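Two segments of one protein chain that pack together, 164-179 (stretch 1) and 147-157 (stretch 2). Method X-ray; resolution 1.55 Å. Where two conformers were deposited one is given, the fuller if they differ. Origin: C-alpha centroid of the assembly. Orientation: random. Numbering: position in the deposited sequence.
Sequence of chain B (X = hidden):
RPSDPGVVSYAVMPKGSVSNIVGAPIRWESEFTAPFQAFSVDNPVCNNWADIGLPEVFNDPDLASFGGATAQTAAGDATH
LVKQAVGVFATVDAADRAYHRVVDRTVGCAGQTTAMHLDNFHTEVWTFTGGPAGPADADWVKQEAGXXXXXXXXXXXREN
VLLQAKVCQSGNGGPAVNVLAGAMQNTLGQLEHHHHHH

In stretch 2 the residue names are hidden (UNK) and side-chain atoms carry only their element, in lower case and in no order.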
# COMPACT_ATOMS: atom_id res chain seq x y z
N GLN B 164 10.58 0.29 -17.13
CA GLN B 164 9.66 1.26 -16.52
C GLN B 164 8.70 0.49 -15.63
O GLN B 164 8.31 -0.63 -15.99
CB GLN B 164 8.92 2.06 -17.58
CG GLN B 164 9.83 2.92 -18.44
CD GLN B 164 8.99 3.80 -19.34
OE1 GLN B 164 8.28 3.31 -20.21
NE2 GLN B 164 9.04 5.10 -19.10
N ALA B 165 8.34 1.08 -14.50
CA ALA B 165 7.30 0.53 -13.62
C ALA B 165 6.47 1.69 -13.08
O ALA B 165 6.99 2.80 -12.93
CB ALA B 165 7.92 -0.28 -12.51
N LYS B 166 5.20 1.40 -12.83
CA LYS B 166 4.20 2.38 -12.37
C LYS B 166 3.33 1.67 -11.33
O LYS B 166 2.83 0.58 -11.64
CB LYS B 166 3.39 2.88 -13.56
CG LYS B 166 2.23 3.80 -13.25
CD LYS B 166 1.42 4.15 -14.47
CE LYS B 166 0.45 3.05 -14.86
NZ LYS B 166 -0.36 3.42 -16.04
N VAL B 167 3.19 2.27 -10.15
CA VAL B 167 2.27 1.77 -9.09
C VAL B 167 1.28 2.89 -8.79
O VAL B 167 1.72 3.97 -8.38
CB VAL B 167 3.03 1.31 -7.84
CG1 VAL B 167 2.06 0.98 -6.71
CG2 VAL B 167 3.93 0.12 -8.14
N CYS B 168 -0.01 2.62 -9.02
CA CYS B 168 -1.13 3.57 -8.84
C CYS B 168 -1.96 3.11 -7.65
O CYS B 168 -2.29 1.91 -7.56
CB CYS B 168 -2.01 3.64 -10.07
SG CYS B 168 -1.17 4.21 -11.57
N GLN B 169 -2.29 4.04 -6.75
CA GLN B 169 -3.03 3.75 -5.51
C GLN B 169 -3.25 5.06 -4.76
O GLN B 169 -2.60 6.05 -5.08
CB GLN B 169 -2.26 2.77 -4.61
CG GLN B 169 -0.80 3.15 -4.41
CD GLN B 169 -0.13 2.29 -3.36
OE1 GLN B 169 0.31 1.18 -3.63
NE2 GLN B 169 -0.05 2.80 -2.14
N SER B 170 -4.13 5.04 -3.76
CA SER B 170 -4.13 6.09 -2.72
C SER B 170 -2.83 5.96 -1.92
O SER B 170 -2.03 5.02 -2.18
CB SER B 170 -5.36 5.99 -1.87
OG SER B 170 -5.44 4.73 -1.23
N GLY B 171 -2.57 6.89 -1.00
CA GLY B 171 -1.33 6.89 -0.23
C GLY B 171 -0.12 6.98 -1.15
O GLY B 171 -0.15 7.80 -2.08
N ASN B 172 0.90 6.15 -0.91
CA ASN B 172 2.23 6.31 -1.54
C ASN B 172 2.68 4.99 -2.17
O ASN B 172 3.16 4.11 -1.43
CB ASN B 172 3.25 6.80 -0.51
CG ASN B 172 4.53 7.31 -1.13
OD1 ASN B 172 5.00 6.79 -2.14
ND2 ASN B 172 5.10 8.35 -0.53
N GLY B 173 2.58 4.89 -3.50
CA GLY B 173 3.05 3.71 -4.26
C GLY B 173 4.55 3.73 -4.52
O GLY B 173 5.03 2.79 -5.18
N GLY B 174 5.27 4.74 -4.02
CA GLY B 174 6.71 4.92 -4.26
C GLY B 174 7.54 3.75 -3.74
O GLY B 174 8.34 3.17 -4.47
N PRO B 175 7.41 3.35 -2.46
CA PRO B 175 8.17 2.21 -1.95
C PRO B 175 7.95 0.95 -2.80
O PRO B 175 8.92 0.27 -3.12
CB PRO B 175 7.63 2.06 -0.52
CG PRO B 175 7.27 3.48 -0.14
CD PRO B 175 6.65 4.05 -1.40
N ALA B 176 6.71 0.65 -3.18
CA ALA B 176 6.38 -0.55 -3.98
C ALA B 176 7.00 -0.45 -5.37
O ALA B 176 7.55 -1.46 -5.85
CB ALA B 176 4.88 -0.74 -4.07
N VAL B 177 6.96 0.71 -6.01
CA VAL B 177 7.49 0.80 -7.41
C VAL B 177 9.01 0.60 -7.37
O VAL B 177 9.56 0.01 -8.32
CB VAL B 177 7.05 2.09 -8.13
CG1 VAL B 177 7.87 3.31 -7.75
CG2 VAL B 177 7.07 1.89 -9.64
N ASN B 178 9.67 1.01 -6.29
CA ASN B 178 11.13 0.81 -6.12
C ASN B 178 11.43 -0.68 -5.90
O ASN B 178 12.38 -1.19 -6.51
CB ASN B 178 11.70 1.69 -5.01
CG ASN B 178 11.72 3.15 -5.40
OD1 ASN B 178 11.60 3.48 -6.58
ND2 ASN B 178 11.86 4.02 -4.42
N VAL B 179 10.64 -1.36 -5.06
CA VAL B 179 10.83 -2.83 -4.85
C VAL B 179 10.61 -3.53 -6.19
O VAL B 179 11.43 -4.41 -6.55
CB VAL B 179 9.88 -3.38 -3.77
CG1 VAL B 179 9.90 -4.90 -3.74
CG2 VAL B 179 10.22 -2.82 -2.39
N UNK B 147 -8.74 13.82 -6.25
CA UNK B 147 -8.59 12.49 -5.60
C UNK B 147 -7.25 12.43 -4.86
O UNK B 147 -6.40 13.30 -5.10
c UNK B 147 -8.67 11.33 -6.60
o UNK B 147 -7.38 11.19 -7.20
c UNK B 147 -9.73 11.52 -7.66
N UNK B 148 -7.08 11.40 -4.04
CA UNK B 148 -5.78 11.07 -3.39
C UNK B 148 -5.09 9.95 -4.19
O UNK B 148 -4.18 9.32 -3.64
o UNK B 148 -6.84 8.97 -0.53
o UNK B 148 -7.39 8.91 -2.66
c UNK B 148 -6.80 9.43 -1.69
c UNK B 148 -5.97 10.68 -1.92
N UNK B 149 -5.52 9.70 -5.43
CA UNK B 149 -4.90 8.64 -6.27
C UNK B 149 -3.64 9.19 -6.92
O UNK B 149 -3.72 10.19 -7.67
c UNK B 149 -5.88 8.12 -7.33
c UNK B 149 -5.31 6.97 -8.14
n UNK B 149 -6.14 3.70 -8.16
c UNK B 149 -6.36 6.42 -9.06
c UNK B 149 -5.87 4.01 -9.42
n UNK B 149 -5.94 5.27 -9.85
n UNK B 149 -5.51 3.06 -10.27
N UNK B 150 -2.50 8.55 -6.66
CA UNK B 150 -1.20 8.94 -7.26
C UNK B 150 -0.57 7.71 -7.90
O UNK B 150 -0.67 6.61 -7.34
c UNK B 150 -0.28 9.59 -6.23
c UNK B 150 -0.79 10.93 -5.74
c UNK B 150 0.22 11.70 -4.93
c UNK B 150 1.57 11.19 -2.92
n UNK B 150 0.50 11.00 -3.68
n UNK B 150 2.49 12.08 -3.26
n UNK B 150 1.72 10.48 -1.82
N UNK B 151 0.03 7.92 -9.07
CA UNK B 151 0.84 6.91 -9.78
C UNK B 151 2.30 7.30 -9.62
O UNK B 151 2.67 8.38 -10.09
c UNK B 151 0.46 6.84 -11.26
s UNK B 151 -1.26 6.33 -11.53
N UNK B 152 3.08 6.46 -8.94
CA UNK B 152 4.54 6.60 -8.79
C UNK B 152 5.21 5.82 -9.92
O UNK B 152 4.94 4.62 -10.10
c UNK B 152 3.20 8.34 -4.91
c UNK B 152 5.77 7.88 -5.78
c UNK B 152 4.73 7.15 -6.33
c UNK B 152 4.24 9.06 -4.37
c UNK B 152 5.52 8.82 -4.80
c UNK B 152 4.99 6.13 -7.41
c UNK B 152 3.44 7.39 -5.89
N UNK B 153 6.05 6.52 -10.68
CA UNK B 153 6.69 5.99 -11.90
C UNK B 153 8.20 5.98 -11.70
O UNK B 153 8.73 6.93 -11.10
n UNK B 153 4.12 7.63 -12.71
o UNK B 153 4.46 6.21 -14.41
c UNK B 153 4.89 6.87 -13.47
c UNK B 153 6.37 6.84 -13.13
N UNK B 154 8.87 4.94 -12.20
CA UNK B 154 10.35 4.91 -12.27
C UNK B 154 10.76 4.39 -13.65
O UNK B 154 10.14 3.43 -14.14
c UNK B 154 10.70 2.63 -11.18
o UNK B 154 12.36 4.38 -11.12
c UNK B 154 10.96 4.12 -11.10
N UNK B 155 11.73 5.06 -14.25
CA UNK B 155 12.35 4.69 -15.54
C UNK B 155 13.83 4.46 -15.28
O UNK B 155 14.48 5.36 -14.72
o UNK B 155 10.72 5.86 -16.80
c UNK B 155 12.13 5.78 -16.59
c UNK B 155 12.85 5.49 -17.89
N UNK B 156 14.34 3.29 -15.65
CA UNK B 156 15.74 2.94 -15.31
C UNK B 156 16.42 2.36 -16.53
O UNK B 156 15.87 1.45 -17.17
c UNK B 156 14.45 1.80 -9.42
c UNK B 156 15.16 1.70 -11.74
n UNK B 156 15.20 0.75 -9.15
c UNK B 156 15.05 2.59 -12.93
n UNK B 156 14.40 2.27 -10.65
c UNK B 156 15.75 1.98 -14.12
n UNK B 156 13.72 2.37 -8.47
N UNK B 157 17.59 2.91 -16.83
CA UNK B 157 18.46 2.46 -17.94
C UNK B 157 19.56 1.62 -17.30
O UNK B 157 20.25 2.12 -16.41
c UNK B 157 19.62 3.42 -20.02
c UNK B 157 20.97 2.80 -19.87
c UNK B 157 18.95 3.70 -18.69
n UNK B 157 23.23 2.53 -20.77
c UNK B 157 21.93 3.20 -20.96
O HOH W 1 -1.87 9.83 -2.46
O HOH W 2 -4.31 8.64 0.56
O HOH W 3 0.47 6.50 -4.65
O HOH W 4 15.18 -0.64 -6.56

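Position 147 carries three side-chain atoms, a carbon bearing one oxygen and one carbon, and touches nothing on stretch 1; the branching is that of threonine, Thr147. Its OG1 accepts from the backbone N of position 149 at 3.0 Å.

Position 148 has two carbons, the second holding two oxygens, one of which lies 3.6 Å from Ser170 CB. This short carboxylate is Asp148. Water 2 links its OD2 to Gly171 N.

At position 149 three carbons and a nitrogen lead to a carbon with two more nitrogens, a guanidinium with Cys168 CB and Gln169 N over one face: Arg149.

Position 150 has the same seven atoms, but here a terminal nitrogen reaches a carbonyl of the loop after the strand. It is Arg150, whose NH2 donates to Gly171 O at 3.3 Å, near the guanidinium plane, while water 1 joins its NE to the same carbonyl.

Position 151 holds one carbon and one sulfur, and the sulfur sits 2.1 Å from Cys168 SG. That is a covalent distance, so the residue is Cys151, in a disulfide with a chi3 of 111°.

Position 152 shows one carbon and a six-carbon ring without a hydroxyl; Gly174 N and Asn172 OD1 lie over one ring face, and Val177 CG1 is 4.0 Å from the CB of position 152. This is Phe152, with Gly174 N 3.4 Å from Phe152 CG.

Position 153 has two carbons, the second bearing one nitrogen and one oxygen, and this oxygen lies 3.5 Å from Lys166 CG: Asn153.

Position 154 again branches into one oxygen and one carbon; the terminal carbon lies 4.0 Å from Val177 CG2 and 4.2 Å from Ala165 CB. The residue is Thr154.

Position 155 repeats this pattern, but its oxygen meets a side-chain amide. In Thr155, OG1 accepts from Gln164 NE2 at 2.9 Å.

Position 156 has three carbons, a nitrogen and a carbon carrying two more nitrogens, one of them 3.0 Å from Asn178 OD1: Arg156. Its NE donates to Thr154 OG1 at 3.0 Å, and water 4 connects NH1 to Asn178 O.

Position 157 has four carbons in a row ending in nitrogen, Lys157, and makes no contact with stretch 1.

The contact is an antiparallel strand pair in which Ala165–Thr154, Val167–Phe152 and Gln169–Arg150 exchange backbone hydrogen bonds of 2.9–3.1 Å between N and O. The disulfide locks the sheet on the face of Cys168 and Cys151. On the other face, Phe152 lies against the turn where Asn172 OD1 caps Gly174 N at 2.8 Å.

Stretch 2, residues 147-157: TDRRCFNTTRK
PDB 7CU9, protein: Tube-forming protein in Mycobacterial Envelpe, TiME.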